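Local coordinates for alkane monooxygenase (Geobacillus thermodenitrificans, PDB 3B9N), which belongs to the luciferase-like monooxygenase family, whose members are built on a TIM-barrel fold, at residues H274-A279 against E414-K419; K347-S352 against N376-V381. All coordinates share one frame; numbering follows the deposited sequence.

Contact 1. Residues H274-A279 against E414-K419; sequences HIKMFA and EKLFGK
Phe417, Lys276 and Leu416 do most of the work where the start of a barrel strand meets helix 412-417, the last helix of the chain. The Phe417 ring reaches across to the backbone just ahead of the strand, and its CE2 stands 3.4 Å from the carbonyl O of His274. The amide N of Ile275 lies at the ring's edge, near its plane, 4.0 Å from the same CE2. Lys276 runs past Phe417 in the opposite direction, with its CG 4.1 Å from CZ of the ring. Its chain is bent at chi2 (-57°) and again at chi4 (59°), which swings the ammonium group round to the helix. There NZ donates a hydrogen bond of 2.9 Å to the backbone O of Leu416; it comes in from above the carbonyl plane, at a C=O...N angle of 126°.

In the barrel this is the N-terminal end of strand 276-285, a parallel strand, so the helix packs at the end where the strands begin. CD2 of Leu416 lies 4.1 Å from NZ of Lys276, and the leucine also touches His6 and Cys243 on strands 6-12 and 243-246. NZ lies over the Phe417 ring as well, 5.1 Å from its centroid, too far for more than a weak cation-pi attraction. Just past Phe417 the chain leaves helical geometry at Gly418, with positive phi.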
ATOM      1  N   HIS A 274      -4.143  17.290  -5.353  1.00 44.61           N
ATOM      2  CA  HIS A 274      -4.728  16.014  -5.758  1.00 42.01           C
ATOM      3  C   HIS A 274      -3.817  14.838  -5.432  1.00 39.15           C
ATOM      4  O   HIS A 274      -3.935  13.766  -6.028  1.00 37.79           O
ATOM      5  CB  HIS A 274      -5.027  16.013  -7.258  1.00 43.62           C
ATOM      6  CG  HIS A 274      -6.036  17.035  -7.677  1.00 46.45           C
ATOM      7  ND1 HIS A 274      -6.914  17.624  -6.792  1.00 47.48           N
ATOM      8  CD2 HIS A 274      -6.311  17.568  -8.890  1.00 46.48           C
ATOM      9  CE1 HIS A 274      -7.684  18.480  -7.442  1.00 47.54           C
ATOM     10  NE2 HIS A 274      -7.337  18.464  -8.716  1.00 48.43           N
ATOM     11  N   ILE A 275      -2.906  15.043  -4.486  1.00 36.07           N
ATOM     12  CA  ILE A 275      -1.966  14.005  -4.070  1.00 32.58           C
ATOM     13  C   ILE A 275      -1.848  13.988  -2.545  1.00 31.60           C
ATOM     14  O   ILE A 275      -1.368  14.953  -1.940  1.00 30.76           O
ATOM     15  CB  ILE A 275      -0.557  14.259  -4.641  1.00 31.98           C
ATOM     16  CG1 ILE A 275      -0.612  14.404  -6.160  1.00 31.31           C
ATOM     17  CG2 ILE A 275       0.364  13.127  -4.249  1.00 30.10           C
ATOM     18  CD1 ILE A 275       0.727  14.781  -6.779  1.00 30.40           C
ATOM     19  N   LYS A 276      -2.280  12.890  -1.930  1.00 31.15           N
ATOM     20  CA  LYS A 276      -2.206  12.742  -0.480  1.00 29.88           C
ATOM     21  C   LYS A 276      -0.879  12.111  -0.068  1.00 30.04           C
ATOM     22  O   LYS A 276      -0.499  11.054  -0.565  1.00 30.61           O
ATOM     23  CB  LYS A 276      -3.355  11.874   0.036  1.00 30.57           C
ATOM     24  CG  LYS A 276      -4.731  12.472  -0.170  1.00 34.91           C
ATOM     25  CD  LYS A 276      -4.830  13.836   0.480  1.00 39.55           C
ATOM     26  CE  LYS A 276      -6.260  14.319   0.476  1.00 40.60           C
ATOM     27  NZ  LYS A 276      -7.110  13.337   1.206  1.00 43.81           N
ATOM     28  N   MET A 277      -0.186  12.767   0.850  1.00 28.22           N
ATOM     29  CA  MET A 277       1.104  12.290   1.345  1.00 28.97           C
ATOM     30  C   MET A 277       0.927  11.483   2.634  1.00 27.53           C
ATOM     31  O   MET A 277       0.253  11.929   3.563  1.00 24.41           O
ATOM     32  CB  MET A 277       2.013  13.490   1.612  1.00 29.41           C
ATOM     33  CG  MET A 277       2.158  14.411   0.420  1.00 30.42           C
ATOM     34  SD  MET A 277       3.243  13.741  -0.830  1.00 33.74           S
ATOM     35  CE  MET A 277       2.242  12.505  -1.553  1.00 36.98           C
ATOM     36  N   PHE A 278       1.527  10.299   2.690  1.00 26.34           N
ATOM     37  CA  PHE A 278       1.424   9.458   3.886  1.00 27.92           C
ATOM     38  C   PHE A 278       2.789   9.131   4.467  1.00 28.62           C
ATOM     39  O   PHE A 278       3.780   9.016   3.741  1.00 29.65           O
ATOM     40  CB  PHE A 278       0.716   8.128   3.586  1.00 27.09           C
ATOM     41  CG  PHE A 278      -0.756   8.259   3.334  1.00 28.86           C
ATOM     42  CD1 PHE A 278      -1.231   8.788   2.132  1.00 29.36           C
ATOM     43  CD2 PHE A 278      -1.674   7.871   4.308  1.00 28.12           C
ATOM     44  CE1 PHE A 278      -2.609   8.932   1.908  1.00 30.24           C
ATOM     45  CE2 PHE A 278      -3.055   8.011   4.098  1.00 27.77           C
ATOM     46  CZ  PHE A 278      -3.521   8.542   2.901  1.00 28.53           C
ATOM     47  N   ALA A 279       2.835   8.972   5.781  1.00 28.55           N
ATOM     48  CA  ALA A 279       4.075   8.622   6.449  1.00 27.83           C
ATOM     49  C   ALA A 279       3.800   7.323   7.180  1.00 27.46           C
ATOM     50  O   ALA A 279       2.663   7.058   7.579  1.00 27.95           O
ATOM     51  CB  ALA A 279       4.491   9.726   7.440  1.00 27.04           C
ATOM     52  N   GLU A 414     -13.842   9.619  -3.228  1.00 24.00           N
ATOM     53  CA  GLU A 414     -14.628  10.728  -2.689  1.00 26.02           C
ATOM     54  C   GLU A 414     -14.229  10.971  -1.231  1.00 26.18           C
ATOM     55  O   GLU A 414     -13.983  12.106  -0.827  1.00 26.65           O
ATOM     56  CB  GLU A 414     -16.128  10.424  -2.774  1.00 26.72           C
ATOM     57  CG  GLU A 414     -16.690  10.315  -4.187  1.00 28.70           C
ATOM     58  CD  GLU A 414     -18.167   9.947  -4.192  1.00 31.63           C
ATOM     59  OE1 GLU A 414     -18.491   8.786  -3.856  1.00 33.51           O
ATOM     60  OE2 GLU A 414     -19.003  10.821  -4.522  1.00 34.21           O
ATOM     61  N   LYS A 415     -14.163   9.903  -0.441  1.00 24.47           N
ATOM     62  CA  LYS A 415     -13.773  10.025   0.962  1.00 26.14           C
ATOM     63  C   LYS A 415     -12.392  10.693   1.042  1.00 27.60           C
ATOM     64  O   LYS A 415     -12.087  11.403   2.000  1.00 27.99           O
ATOM     65  CB  LYS A 415     -13.724   8.642   1.616  1.00 25.51           C
ATOM     66  CG  LYS A 415     -15.091   7.997   1.841  1.00 24.52           C
ATOM     67  CD  LYS A 415     -14.946   6.514   2.192  1.00 24.89           C
ATOM     68  CE  LYS A 415     -16.211   5.932   2.814  1.00 25.11           C
ATOM     69  NZ  LYS A 415     -17.365   5.836   1.890  1.00 25.69           N
ATOM     70  N   LEU A 416     -11.564  10.451   0.025  1.00 28.63           N
ATOM     71  CA  LEU A 416     -10.227  11.032  -0.038  1.00 29.58           C
ATOM     72  C   LEU A 416     -10.247  12.451  -0.579  1.00 30.64           C
ATOM     73  O   LEU A 416      -9.730  13.358   0.058  1.00 32.63           O
ATOM     74  CB  LEU A 416      -9.290  10.173  -0.902  1.00 30.06           C
ATOM     75  CG  LEU A 416      -8.712   8.904  -0.257  1.00 30.82           C
ATOM     76  CD1 LEU A 416      -8.040   8.034  -1.314  1.00 31.37           C
ATOM     77  CD2 LEU A 416      -7.725   9.285   0.843  1.00 26.76           C
ATOM     78  N   PHE A 417     -10.859  12.666  -1.738  1.00 29.66           N
ATOM     79  CA  PHE A 417     -10.876  14.011  -2.304  1.00 29.51           C
ATOM     80  C   PHE A 417     -12.198  14.778  -2.320  1.00 30.65           C
ATOM     81  O   PHE A 417     -12.314  15.798  -3.014  1.00 29.45           O
ATOM     82  CB  PHE A 417     -10.290  13.986  -3.709  1.00 28.39           C
ATOM     83  CG  PHE A 417      -8.944  13.345  -3.778  1.00 28.65           C
ATOM     84  CD1 PHE A 417      -8.823  11.959  -3.826  1.00 30.13           C
ATOM     85  CD2 PHE A 417      -7.796  14.119  -3.788  1.00 27.32           C
ATOM     86  CE1 PHE A 417      -7.573  11.353  -3.889  1.00 29.03           C
ATOM     87  CE2 PHE A 417      -6.535  13.525  -3.851  1.00 30.51           C
ATOM     88  CZ  PHE A 417      -6.425  12.136  -3.902  1.00 28.67           C
ATOM     89  N   GLY A 418     -13.181  14.305  -1.555  1.00 31.03           N
ATOM     90  CA  GLY A 418     -14.463  14.990  -1.483  1.00 33.25           C
ATOM     91  C   GLY A 418     -15.612  14.382  -2.263  1.00 35.40           C
ATOM     92  O   GLY A 418     -15.416  13.673  -3.252  1.00 34.72           O
ATOM     93  N   LYS A 419     -16.826  14.670  -1.810  1.00 36.25           N
ATOM     94  CA  LYS A 419     -18.014  14.152  -2.458  1.00 39.11           C
ATOM     95  C   LYS A 419     -18.069  14.632  -3.893  1.00 39.41           C
ATOM     96  O   LYS A 419     -17.642  15.743  -4.195  1.00 39.53           O
ATOM     97  CB  LYS A 419     -19.266  14.597  -1.704  1.00 41.21           C
ATOM     98  CG  LYS A 419     -20.542  14.030  -2.280  1.00 45.55           C
ATOM     99  CD  LYS A 419     -21.637  13.902  -1.238  1.00 47.42           C
ATOM    100  CE  LYS A 419     -22.775  13.037  -1.781  1.00 50.34           C
ATOM    101  NZ  LYS A 419     -22.260  11.746  -2.355  1.00 51.29           N
TER

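Contact 2. Residues K347-S352 against N376-V381; sequences KWFKLS and NLVQYV
Where strand 374-378 of the TIM barrel runs out, it and the loop after it meet the start of strand 350-354, which pairs with the later part of 276-285; the two segments are joined by apolar packing round two aromatic rings. Phe349 and Leu351 both reach the Tyr380 ring from the same side of its plane. The two aromatic side chains run at each other from their own segments, and CZ of Phe349 approaches the hydroxyl OH of Tyr380 to 3.7 Å, obliquely. Phe349 also meets Val378: CG1 of the valine is 4.0 Å from Phe349 CZ, while its CB sits over one face of the ring.

Leu351 lies roughly perpendicular to the tyrosine side chain and puts CD1 3.6 Å from CE2 of the Tyr380 ring. Its CG is anti to the backbone N (chi1 176°), which brings that methyl to the tyrosine although CB does not head for it. The phenol hydroxyl is hydrogen-bonded to the backbone O of Leu344, and Trp303 meets the Tyr380 ring edge-to-face. Between the two segments runs strand 276-285, the sheet neighbour of both 350-354 and 374-378, where Cys282 touches Phe349, Leu351 and Tyr380; helix 356-370 makes the connection from one strand to the other.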
ATOM      1  N   LYS A 347      13.650   0.998  11.916  1.00 52.81           N
ATOM      2  CA  LYS A 347      13.007   0.952  10.606  1.00 52.06           C
ATOM      3  C   LYS A 347      12.894   2.360  10.042  1.00 50.71           C
ATOM      4  O   LYS A 347      13.074   3.329  10.776  1.00 49.20           O
ATOM      5  CB  LYS A 347      11.628   0.303  10.721  1.00 53.21           C
ATOM      6  CG  LYS A 347      11.670  -1.186  11.075  1.00 55.41           C
ATOM      7  CD  LYS A 347      12.413  -1.998  10.005  1.00 56.70           C
ATOM      8  CE  LYS A 347      12.450  -3.480  10.349  1.00 58.12           C
ATOM      9  NZ  LYS A 347      13.182  -4.280   9.322  1.00 59.54           N
ATOM     10  N   TRP A 348      12.596   2.477   8.749  1.00 49.47           N
ATOM     11  CA  TRP A 348      12.505   3.790   8.114  1.00 49.20           C
ATOM     12  C   TRP A 348      11.162   4.494   8.299  1.00 47.08           C
ATOM     13  O   TRP A 348      10.698   5.222   7.419  1.00 47.47           O
ATOM     14  CB  TRP A 348      12.850   3.690   6.620  1.00 52.19           C
ATOM     15  CG  TRP A 348      13.304   5.010   6.010  1.00 54.79           C
ATOM     16  CD1 TRP A 348      13.831   6.088   6.677  1.00 55.55           C
ATOM     17  CD2 TRP A 348      13.329   5.357   4.615  1.00 56.46           C
ATOM     18  NE1 TRP A 348      14.185   7.077   5.786  1.00 56.62           N
ATOM     19  CE2 TRP A 348      13.888   6.657   4.515  1.00 57.22           C
ATOM     20  CE3 TRP A 348      12.936   4.697   3.440  1.00 56.52           C
ATOM     21  CZ2 TRP A 348      14.063   7.309   3.286  1.00 57.38           C
ATOM     22  CZ3 TRP A 348      13.111   5.345   2.216  1.00 57.38           C
ATOM     23  CH2 TRP A 348      13.670   6.640   2.151  1.00 57.40           C
ATOM     24  N   PHE A 349      10.548   4.274   9.454  1.00 44.76           N
ATOM     25  CA  PHE A 349       9.283   4.905   9.792  1.00 42.91           C
ATOM     26  C   PHE A 349       9.287   5.211  11.289  1.00 41.75           C
ATOM     27  O   PHE A 349       9.999   4.571  12.064  1.00 40.15           O
ATOM     28  CB  PHE A 349       8.104   3.995   9.437  1.00 41.49           C
ATOM     29  CG  PHE A 349       8.144   2.655  10.108  1.00 41.28           C
ATOM     30  CD1 PHE A 349       8.495   1.516   9.391  1.00 41.86           C
ATOM     31  CD2 PHE A 349       7.826   2.526  11.459  1.00 40.83           C
ATOM     32  CE1 PHE A 349       8.530   0.257  10.010  1.00 43.17           C
ATOM     33  CE2 PHE A 349       7.858   1.274  12.092  1.00 42.19           C
ATOM     34  CZ  PHE A 349       8.210   0.135  11.365  1.00 42.92           C
ATOM     35  N   LYS A 350       8.490   6.193  11.687  1.00 41.14           N
ATOM     36  CA  LYS A 350       8.404   6.605  13.084  1.00 39.84           C
ATOM     37  C   LYS A 350       7.900   5.490  14.000  1.00 38.37           C
ATOM     38  O   LYS A 350       7.114   4.639  13.588  1.00 38.37           O
ATOM     39  CB  LYS A 350       7.477   7.822  13.190  1.00 41.60           C
ATOM     40  CG  LYS A 350       7.305   8.412  14.578  1.00 41.87           C
ATOM     41  CD  LYS A 350       8.596   8.995  15.095  1.00 44.32           C
ATOM     42  CE  LYS A 350       8.351   9.824  16.342  1.00 47.25           C
ATOM     43  NZ  LYS A 350       9.622  10.327  16.934  1.00 46.79           N
ATOM     44  N   LEU A 351       8.365   5.505  15.244  1.00 36.76           N
ATOM     45  CA  LEU A 351       7.952   4.530  16.253  1.00 35.56           C
ATOM     46  C   LEU A 351       7.560   5.324  17.492  1.00 35.02           C
ATOM     47  O   LEU A 351       8.411   5.709  18.291  1.00 36.22           O
ATOM     48  CB  LEU A 351       9.101   3.583  16.604  1.00 33.71           C
ATOM     49  CG  LEU A 351       8.808   2.577  17.717  1.00 33.31           C
ATOM     50  CD1 LEU A 351       7.768   1.567  17.239  1.00 33.03           C
ATOM     51  CD2 LEU A 351      10.095   1.867  18.108  1.00 29.39           C
ATOM     52  N   SER A 352       6.270   5.573  17.651  1.00 32.94           N
ATOM     53  CA  SER A 352       5.813   6.342  18.790  1.00 32.36           C
ATOM     54  C   SER A 352       5.402   5.445  19.944  1.00 30.94           C
ATOM     55  O   SER A 352       4.525   4.597  19.799  1.00 31.28           O
ATOM     56  CB  SER A 352       4.649   7.235  18.372  1.00 32.81           C
ATOM     57  OG  SER A 352       4.257   8.083  19.434  1.00 33.91           O
ATOM     58  N   ASN A 376       0.243   5.495   7.566  1.00 26.87           N
ATOM     59  CA  ASN A 376       0.116   4.094   7.221  1.00 29.09           C
ATOM     60  C   ASN A 376       0.595   3.412   8.503  1.00 28.73           C
ATOM     61  O   ASN A 376       1.794   3.324   8.770  1.00 27.37           O
ATOM     62  CB  ASN A 376       1.027   3.747   6.043  1.00 30.86           C
ATOM     63  CG  ASN A 376       0.748   2.364   5.470  1.00 34.16           C
ATOM     64  OD1 ASN A 376      -0.395   2.022   5.165  1.00 37.15           O
ATOM     65  ND2 ASN A 376       1.797   1.569   5.311  1.00 34.76           N
ATOM     66  N   LEU A 377      -0.360   2.981   9.318  1.00 29.55           N
ATOM     67  CA  LEU A 377      -0.070   2.333  10.593  1.00 27.94           C
ATOM     68  C   LEU A 377       0.569   0.969  10.382  1.00 27.54           C
ATOM     69  O   LEU A 377       0.054   0.144   9.635  1.00 25.86           O
ATOM     70  CB  LEU A 377      -1.361   2.178  11.395  1.00 28.24           C
ATOM     71  CG  LEU A 377      -1.136   1.690  12.821  1.00 30.54           C
ATOM     72  CD1 LEU A 377      -0.209   2.659  13.537  1.00 29.28           C
ATOM     73  CD2 LEU A 377      -2.466   1.563  13.554  1.00 29.14           C
ATOM     74  N   VAL A 378       1.688   0.730  11.051  1.00 28.55           N
ATOM     75  CA  VAL A 378       2.400  -0.535  10.921  1.00 27.88           C
ATOM     76  C   VAL A 378       2.256  -1.409  12.165  1.00 28.49           C
ATOM     77  O   VAL A 378       2.336  -0.923  13.286  1.00 28.75           O
ATOM     78  CB  VAL A 378       3.895  -0.286  10.651  1.00 29.52           C
ATOM     79  CG1 VAL A 378       4.665  -1.593  10.715  1.00 29.59           C
ATOM     80  CG2 VAL A 378       4.064   0.374   9.287  1.00 29.51           C
ATOM     81  N   GLN A 379       2.053  -2.704  11.952  1.00 27.83           N
ATOM     82  CA  GLN A 379       1.883  -3.659  13.042  1.00 27.56           C
ATOM     83  C   GLN A 379       3.180  -4.276  13.555  1.00 27.68           C
ATOM     84  O   GLN A 379       4.137  -4.454  12.801  1.00 28.43           O
ATOM     85  CB  GLN A 379       0.989  -4.810  12.585  1.00 26.71           C
ATOM     86  CG  GLN A 379      -0.409  -4.417  12.204  1.00 26.58           C
ATOM     87  CD  GLN A 379      -1.216  -5.591  11.708  1.00 24.26           C
ATOM     88  OE1 GLN A 379      -1.001  -6.084  10.603  1.00 25.44           O
ATOM     89  NE2 GLN A 379      -2.147  -6.057  12.531  1.00 23.28           N
ATOM     90  N   TYR A 380       3.191  -4.605  14.844  1.00 27.71           N
ATOM     91  CA  TYR A 380       4.320  -5.289  15.455  1.00 28.03           C
ATOM     92  C   TYR A 380       3.704  -6.566  15.986  1.00 27.45           C
ATOM     93  O   TYR A 380       4.345  -7.606  16.059  1.00 27.33           O
ATOM     94  CB  TYR A 380       4.954  -4.470  16.592  1.00 28.74           C
ATOM     95  CG  TYR A 380       6.095  -3.582  16.116  1.00 31.02           C
ATOM     96  CD1 TYR A 380       6.484  -3.580  14.769  1.00 30.55           C
ATOM     97  CD2 TYR A 380       6.775  -2.738  16.992  1.00 30.38           C
ATOM     98  CE1 TYR A 380       7.508  -2.771  14.309  1.00 30.64           C
ATOM     99  CE2 TYR A 380       7.812  -1.918  16.534  1.00 30.81           C
ATOM    100  CZ  TYR A 380       8.170  -1.944  15.189  1.00 32.50           C
ATOM    101  OH  TYR A 380       9.192  -1.154  14.711  1.00 35.15           O
ATOM    102  N   VAL A 381       2.422  -6.485  16.315  1.00 26.83           N
ATOM    103  CA  VAL A 381       1.706  -7.633  16.837  1.00 26.02           C
ATOM    104  C   VAL A 381       0.247  -7.561  16.375  1.00 26.16           C
ATOM    105  O   VAL A 381      -0.325  -6.478  16.295  1.00 24.87           O
ATOM    106  CB  VAL A 381       1.792  -7.648  18.384  1.00 25.31           C
ATOM    107  CG1 VAL A 381       0.831  -6.636  18.971  1.00 23.43           C
ATOM    108  CG2 VAL A 381       1.521  -9.037  18.905  1.00 25.37           C
TER

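Overall arrangement
Strand 276-285 ties the two contacts together: contact 1 sits at its beginning, and contact 2 lies further along, by its 282-284 region. Their centres are about 21 Å apart, each about 14 Å from the centre of the chain. They also touch directly, through a probable hydrogen bond between O of Ala279 and N of Asn376 at 2.9 Å. Along the chain, contact 2 is nested inside the loop that contact 1 closes: 23 residues lie between the segments of contact 2, 134 between those of contact 1. The former spans strand 350-354, helix 356-370 and strand 374-378, whose two strands lie on the two edges of 276-285; the latter brings the last helix of the chain back to the barrel.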